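Endolysin (Escherichia coli O157 typing phage 15, PDB 7M5I) hydrolyses the beta-1,4 links between N-acetylmuramic acid and N-acetylglucosamine in peptidoglycan, and probably helps release phage progeny by lysing the host cell. Local coordinates at residues G119-M124 with M148-Y153; T84-D89 with L154-P159. One frame throughout, in Å; residues are numbered along the deposited sequence.

Both contacts use helix 140-155, contact 1 its last turns and contact 2 its very end with the tail that follows. Contact 1 is buried: every touching residue is enclosed, and two sulfurs, two alanines and a tyrosine ring join helix 140-155 to helix 117-124. Contact 2 lies at the surface and is largely polar, tying the start of helix 85-98 to the C-terminal tail through a tyrosine-carboxylate bond. With centres about 9 Å apart, the two meet where Asn-86 ND2 of contact 2 lies 3.0 Å from Ile-152 O of contact 1, a probable hydrogen bond. Van der Waals packing thus gives way to hydrogen bonding toward the chain end.

Contact 1 (G119-M124 with M148-Y153); sequences GCAEAM and MEADIY
Cys-120 and Met-124, one turn apart on helix 117-124, set their sulfurs on the same side of the Tyr-153 ring. Both are sulfur-aromatic contacts and both approach obliquely: Cys-120 SG lies 4.0 Å from the ring centroid of Tyr-153, toward the phenol end, and Met-124 SD lies 4.4 Å from it, nearer CG. Tyr-153 CG, anti to the backbone N (chi1 176°), is directed toward helix 117-124. The Tyr-153 OH comes within 3.5 Å of Cys-120 CB and is hydrogen-bonded to His-112. Met-124 bends at its last torsion (chi3 69°), which turns CE toward the partner helix, 3.9 Å from Glu-149 O.

Beside this close-fitting cluster the contact is thinner. Ala-121 and Ala-150 bring small methyl groups, their CB atoms 4.3 Å apart and Ala-150 CB also beside Ala-121 O, and beyond them Glu-122 and Asp-151 start out away from the opposite helix, Glu-122 into solvent. The paired alanines mark the nearest backbone approach of the two antiparallel segments, whose axes come within 9.3 Å at 163°.

The carboxylate of Glu-149 is held from outside the contact by Ser-93, Arg-145 and Arg-146, and its side chain is about 8 Å from that of Glu-21, a predicted active-site residue. This is helix-on-helix packing in the helical part of the phage lysozyme (glycosyl hydrolase 24) fold. Around the pair, helix 85-98 supplies Glu-87 on the other side of the Tyr-153 ring and Glu-94 against Met-124, helix 107-113 places Phe-108 on Met-124, and helix 11-21 brings Phe-20 to Glu-149.

Contact 2 (T84-D89 with L154-P159); sequences TQNEFD and LDSVYP
Asp-89 OD2 takes two hydroxyls, that of Tyr-158 across the contact and that of Ser-10. The Tyr-158 OH donates to it over 2.6 Å, meeting the anti lone pair, and the carboxylate and ring planes stand 68° apart. The other oxygen, Asp-89 OD1, accepts from Gln-85 NE2 at 3.0 Å from above the carboxylate plane, so both ends of the buried acid are held. Gln-85 NE2 is shared with Gln-8 O.

Next to this bond Asn-86 packs on the tail, its CB 3.4 Å from Ser-156 OG. Its CG sits in the crowded position between the backbone N and carbonyl carbon (chi1 54°), and the amide nitrogen bonds to Ile-152 O. The contact thus pairs a helix start with a helix end. Thr-84 and Glu-87 form a capping box: Glu-87 N reaches Thr-84 OG1 at 3.2 Å and Thr-84 N reaches Glu-87 OE1. Across the contact, helix 140-155 ends at Asp-155, and Ser-156, the first residue to leave helical geometry, turns the chain out with positive phi (57°), while Val-157 is backbone-bonded to Asp-151. The chain then runs on to Pro-159, which rests on Ala-16, Phe-19 and Phe-20 of helix 11-21.

Contact 1 (G119-M124 with M148-Y153)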
loop_
_atom_site.group_PDB
_atom_site.type_symbol
_atom_site.label_atom_id
_atom_site.label_comp_id
_atom_site.label_asym_id
_atom_site.label_seq_id
_atom_site.Cartn_x
_atom_site.Cartn_y
_atom_site.Cartn_z
ATOM N N GLY A 119 17.014 -3.738 -9.082
ATOM C CA GLY A 119 16.904 -2.281 -9.186
ATOM C C GLY A 119 15.536 -1.799 -8.728
ATOM O O GLY A 119 15.476 -0.719 -8.093
ATOM N N CYS A 120 14.462 -2.499 -9.110
ATOM C CA CYS A 120 13.083 -2.124 -8.697
ATOM C C CYS A 120 13.021 -2.184 -7.162
ATOM O O CYS A 120 12.580 -1.166 -6.546
ATOM C CB CYS A 120 12.017 -3.031 -9.301
ATOM S SG CYS A 120 10.339 -2.701 -8.674
ATOM N N ALA A 121 13.476 -3.277 -6.552
ATOM C CA ALA A 121 13.449 -3.432 -5.067
ATOM C C ALA A 121 14.236 -2.283 -4.419
ATOM O O ALA A 121 13.773 -1.718 -3.385
ATOM C CB ALA A 121 13.976 -4.770 -4.620
ATOM N N GLU A 122 15.405 -1.935 -4.951
ATOM C CA GLU A 122 16.169 -0.780 -4.423
ATOM C C GLU A 122 15.345 0.505 -4.535
ATOM O O GLU A 122 15.250 1.237 -3.517
ATOM C CB GLU A 122 17.533 -0.684 -5.134
ATOM C CG GLU A 122 18.453 -1.826 -4.730
ATOM C CD GLU A 122 19.669 -2.050 -5.617
ATOM O OE1 GLU A 122 19.767 -1.398 -6.706
ATOM O OE2 GLU A 122 20.498 -2.910 -5.222
ATOM N N ALA A 123 14.800 0.819 -5.713
ATOM C CA ALA A 123 14.088 2.097 -5.976
ATOM C C ALA A 123 12.766 2.173 -5.188
ATOM O O ALA A 123 12.295 3.291 -4.848
ATOM C CB ALA A 123 13.870 2.260 -7.458
ATOM N N MET A 124 12.154 1.025 -4.887
ATOM C CA MET A 124 10.942 0.971 -4.063
ATOM C C MET A 124 11.241 1.652 -2.707
ATOM O O MET A 124 10.360 2.371 -2.176
ATOM C CB MET A 124 10.508 -0.482 -3.834
ATOM C CG MET A 124 9.712 -1.024 -4.957
ATOM S SD MET A 124 9.432 -2.810 -4.795
ATOM C CE MET A 124 8.325 -2.946 -3.403
ATOM N N MET A 148 10.115 -4.431 4.181
ATOM C CA MET A 148 9.218 -5.612 4.149
ATOM C C MET A 148 8.531 -5.752 2.771
ATOM O O MET A 148 8.363 -6.888 2.303
ATOM C CB MET A 148 8.220 -5.516 5.301
ATOM C CG MET A 148 8.887 -5.715 6.631
ATOM S SD MET A 148 7.628 -5.812 7.923
ATOM C CE MET A 148 8.544 -6.426 9.333
ATOM N N GLU A 149 8.199 -4.655 2.107
ATOM C CA GLU A 149 7.587 -4.728 0.750
ATOM C C GLU A 149 8.662 -5.221 -0.240
ATOM O O GLU A 149 8.299 -6.068 -1.098
ATOM C CB GLU A 149 6.981 -3.392 0.327
ATOM C CG GLU A 149 5.680 -3.052 1.071
ATOM C CD GLU A 149 5.228 -1.596 1.021
ATOM O OE1 GLU A 149 6.072 -0.717 0.659
ATOM O OE2 GLU A 149 4.018 -1.364 1.297
ATOM N N ALA A 150 9.912 -4.791 -0.126
ATOM C CA ALA A 150 11.013 -5.331 -0.987
ATOM C C ALA A 150 11.181 -6.844 -0.770
ATOM O O ALA A 150 11.426 -7.588 -1.764
ATOM C CB ALA A 150 12.295 -4.583 -0.711
ATOM N N ASP A 151 11.062 -7.327 0.478
ATOM C CA ASP A 151 11.141 -8.785 0.753
ATOM C C ASP A 151 9.995 -9.526 0.040
ATOM O O ASP A 151 10.220 -10.678 -0.469
ATOM C CB ASP A 151 11.153 -9.062 2.254
ATOM C CG ASP A 151 12.427 -8.657 2.980
ATOM O OD1 ASP A 151 13.465 -8.551 2.313
ATOM O OD2 ASP A 151 12.359 -8.433 4.229
ATOM N N ILE A 152 8.788 -8.965 0.015
ATOM C CA ILE A 152 7.661 -9.628 -0.714
ATOM C C ILE A 152 8.062 -9.663 -2.197
ATOM O O ILE A 152 7.967 -10.718 -2.810
ATOM C CB ILE A 152 6.331 -8.870 -0.520
ATOM C CG1 ILE A 152 5.896 -8.872 0.953
ATOM C CG2 ILE A 152 5.254 -9.443 -1.409
ATOM C CD1 ILE A 152 4.715 -7.970 1.248
ATOM N N TYR A 153 8.479 -8.516 -2.735
ATOM C CA TYR A 153 8.686 -8.313 -4.189
ATOM C C TYR A 153 9.763 -9.322 -4.654
ATOM O O TYR A 153 9.583 -10.010 -5.714
ATOM C CB TYR A 153 9.092 -6.867 -4.473
ATOM C CG TYR A 153 9.410 -6.621 -5.931
ATOM C CD1 TYR A 153 10.697 -6.826 -6.398
ATOM C CD2 TYR A 153 8.435 -6.222 -6.827
ATOM C CE1 TYR A 153 11.002 -6.645 -7.735
ATOM C CE2 TYR A 153 8.716 -6.057 -8.171
ATOM C CZ TYR A 153 10.003 -6.281 -8.638
ATOM O OH TYR A 153 10.341 -6.072 -9.971
#

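Contact 2 (T84-D89 with L154-P159)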
loop_
_atom_site.group_PDB
_atom_site.type_symbol
_atom_site.label_atom_id
_atom_site.label_comp_id
_atom_site.label_asym_id
_atom_site.label_seq_id
_atom_site.Cartn_x
_atom_site.Cartn_y
_atom_site.Cartn_z
ATOM N N THR A 84 4.959 -11.701 -11.256
ATOM C CA THR A 84 4.622 -12.768 -10.286
ATOM C C THR A 84 3.625 -12.246 -9.258
ATOM O O THR A 84 3.515 -11.018 -9.100
ATOM C CB THR A 84 5.858 -13.326 -9.578
ATOM O OG1 THR A 84 6.411 -12.267 -8.786
ATOM C CG2 THR A 84 6.901 -13.866 -10.530
ATOM N N GLN A 85 2.892 -13.135 -8.609
ATOM C CA GLN A 85 1.867 -12.712 -7.631
ATOM C C GLN A 85 2.516 -11.862 -6.544
ATOM O O GLN A 85 1.890 -10.878 -6.108
ATOM C CB GLN A 85 1.169 -13.928 -7.022
ATOM C CG GLN A 85 -0.003 -13.526 -6.145
ATOM C CD GLN A 85 -1.073 -12.752 -6.892
ATOM O OE1 GLN A 85 -1.649 -13.188 -7.921
ATOM N NE2 GLN A 85 -1.351 -11.573 -6.399
ATOM N N ASN A 86 3.701 -12.249 -6.070
ATOM C CA ASN A 86 4.370 -11.551 -4.939
ATOM C C ASN A 86 4.866 -10.200 -5.446
ATOM O O ASN A 86 4.817 -9.227 -4.691
ATOM C CB ASN A 86 5.465 -12.401 -4.298
ATOM C CG ASN A 86 6.487 -12.898 -5.277
ATOM O OD1 ASN A 86 6.161 -13.819 -6.036
ATOM N ND2 ASN A 86 7.694 -12.350 -5.264
ATOM N N GLU A 87 5.355 -10.087 -6.672
ATOM C CA GLU A 87 5.736 -8.771 -7.227
ATOM C C GLU A 87 4.504 -7.862 -7.271
ATOM O O GLU A 87 4.595 -6.681 -6.801
ATOM C CB GLU A 87 6.326 -8.903 -8.617
ATOM C CG GLU A 87 7.723 -9.482 -8.635
ATOM C CD GLU A 87 8.167 -9.981 -10.014
ATOM O OE1 GLU A 87 7.338 -9.891 -10.975
ATOM O OE2 GLU A 87 9.333 -10.379 -10.135
ATOM N N PHE A 88 3.379 -8.382 -7.750
ATOM C CA PHE A 88 2.108 -7.608 -7.824
ATOM C C PHE A 88 1.693 -7.201 -6.402
ATOM O O PHE A 88 1.383 -5.981 -6.183
ATOM C CB PHE A 88 1.000 -8.411 -8.490
ATOM C CG PHE A 88 -0.228 -7.583 -8.735
ATOM C CD1 PHE A 88 -0.250 -6.620 -9.750
ATOM C CD2 PHE A 88 -1.353 -7.742 -7.958
ATOM C CE1 PHE A 88 -1.400 -5.885 -10.012
ATOM C CE2 PHE A 88 -2.505 -7.008 -8.223
ATOM C CZ PHE A 88 -2.508 -6.068 -9.236
ATOM N N ASP A 89 1.685 -8.130 -5.461
ATOM C CA ASP A 89 1.279 -7.821 -4.069
ATOM C C ASP A 89 2.119 -6.664 -3.511
ATOM O O ASP A 89 1.543 -5.712 -2.865
ATOM C CB ASP A 89 1.351 -9.027 -3.154
ATOM C CG ASP A 89 0.344 -10.122 -3.415
ATOM O OD1 ASP A 89 -0.705 -9.863 -4.074
ATOM O OD2 ASP A 89 0.625 -11.274 -2.922
ATOM N N LEU A 154 10.901 -9.375 -3.961
ATOM C CA LEU A 154 12.061 -10.197 -4.441
ATOM C C LEU A 154 11.927 -11.647 -4.051
ATOM O O LEU A 154 12.229 -12.508 -4.914
ATOM C CB LEU A 154 13.352 -9.670 -3.824
ATOM C CG LEU A 154 13.862 -8.355 -4.383
ATOM C CD1 LEU A 154 15.025 -7.869 -3.517
ATOM C CD2 LEU A 154 14.235 -8.525 -5.865
ATOM N N ASP A 155 11.578 -11.931 -2.804
ATOM C CA ASP A 155 11.727 -13.279 -2.204
ATOM C C ASP A 155 10.388 -13.949 -1.884
ATOM O O ASP A 155 10.442 -15.070 -1.402
ATOM C CB ASP A 155 12.576 -13.206 -0.926
ATOM C CG ASP A 155 13.946 -12.590 -1.147
ATOM O OD1 ASP A 155 14.528 -12.735 -2.234
ATOM O OD2 ASP A 155 14.423 -11.928 -0.212
ATOM N N SER A 156 9.243 -13.298 -2.105
ATOM C CA SER A 156 7.933 -13.848 -1.726
ATOM C C SER A 156 7.903 -14.157 -0.216
ATOM O O SER A 156 7.309 -15.137 0.235
ATOM C CB SER A 156 7.589 -15.065 -2.652
ATOM O OG SER A 156 6.180 -15.284 -2.588
ATOM N N VAL A 157 8.566 -13.327 0.585
ATOM C CA VAL A 157 8.608 -13.449 2.070
ATOM C C VAL A 157 7.713 -12.339 2.619
ATOM O O VAL A 157 8.011 -11.166 2.383
ATOM C CB VAL A 157 10.051 -13.323 2.605
ATOM C CG1 VAL A 157 10.129 -13.084 4.102
ATOM C CG2 VAL A 157 10.874 -14.532 2.239
ATOM N N TYR A 158 6.636 -12.733 3.262
ATOM C CA TYR A 158 5.556 -11.833 3.715
ATOM C C TYR A 158 5.693 -11.651 5.220
ATOM O O TYR A 158 6.305 -12.479 5.879
ATOM C CB TYR A 158 4.189 -12.409 3.381
ATOM C CG TYR A 158 3.856 -12.389 1.918
ATOM C CD1 TYR A 158 4.407 -13.334 1.036
ATOM C CD2 TYR A 158 2.948 -11.495 1.410
ATOM C CE1 TYR A 158 4.075 -13.335 -0.303
ATOM C CE2 TYR A 158 2.641 -11.465 0.059
ATOM C CZ TYR A 158 3.177 -12.401 -0.790
ATOM O OH TYR A 158 2.770 -12.413 -2.102
ATOM N N PRO A 159 5.242 -10.505 5.753
ATOM C CA PRO A 159 5.467 -10.159 7.160
ATOM C C PRO A 159 4.771 -11.109 8.134
ATOM O O PRO A 159 3.722 -11.609 7.779
ATOM C CB PRO A 159 4.802 -8.796 7.331
ATOM C CG PRO A 159 4.439 -8.303 5.975
ATOM C CD PRO A 159 4.574 -9.452 5.006
#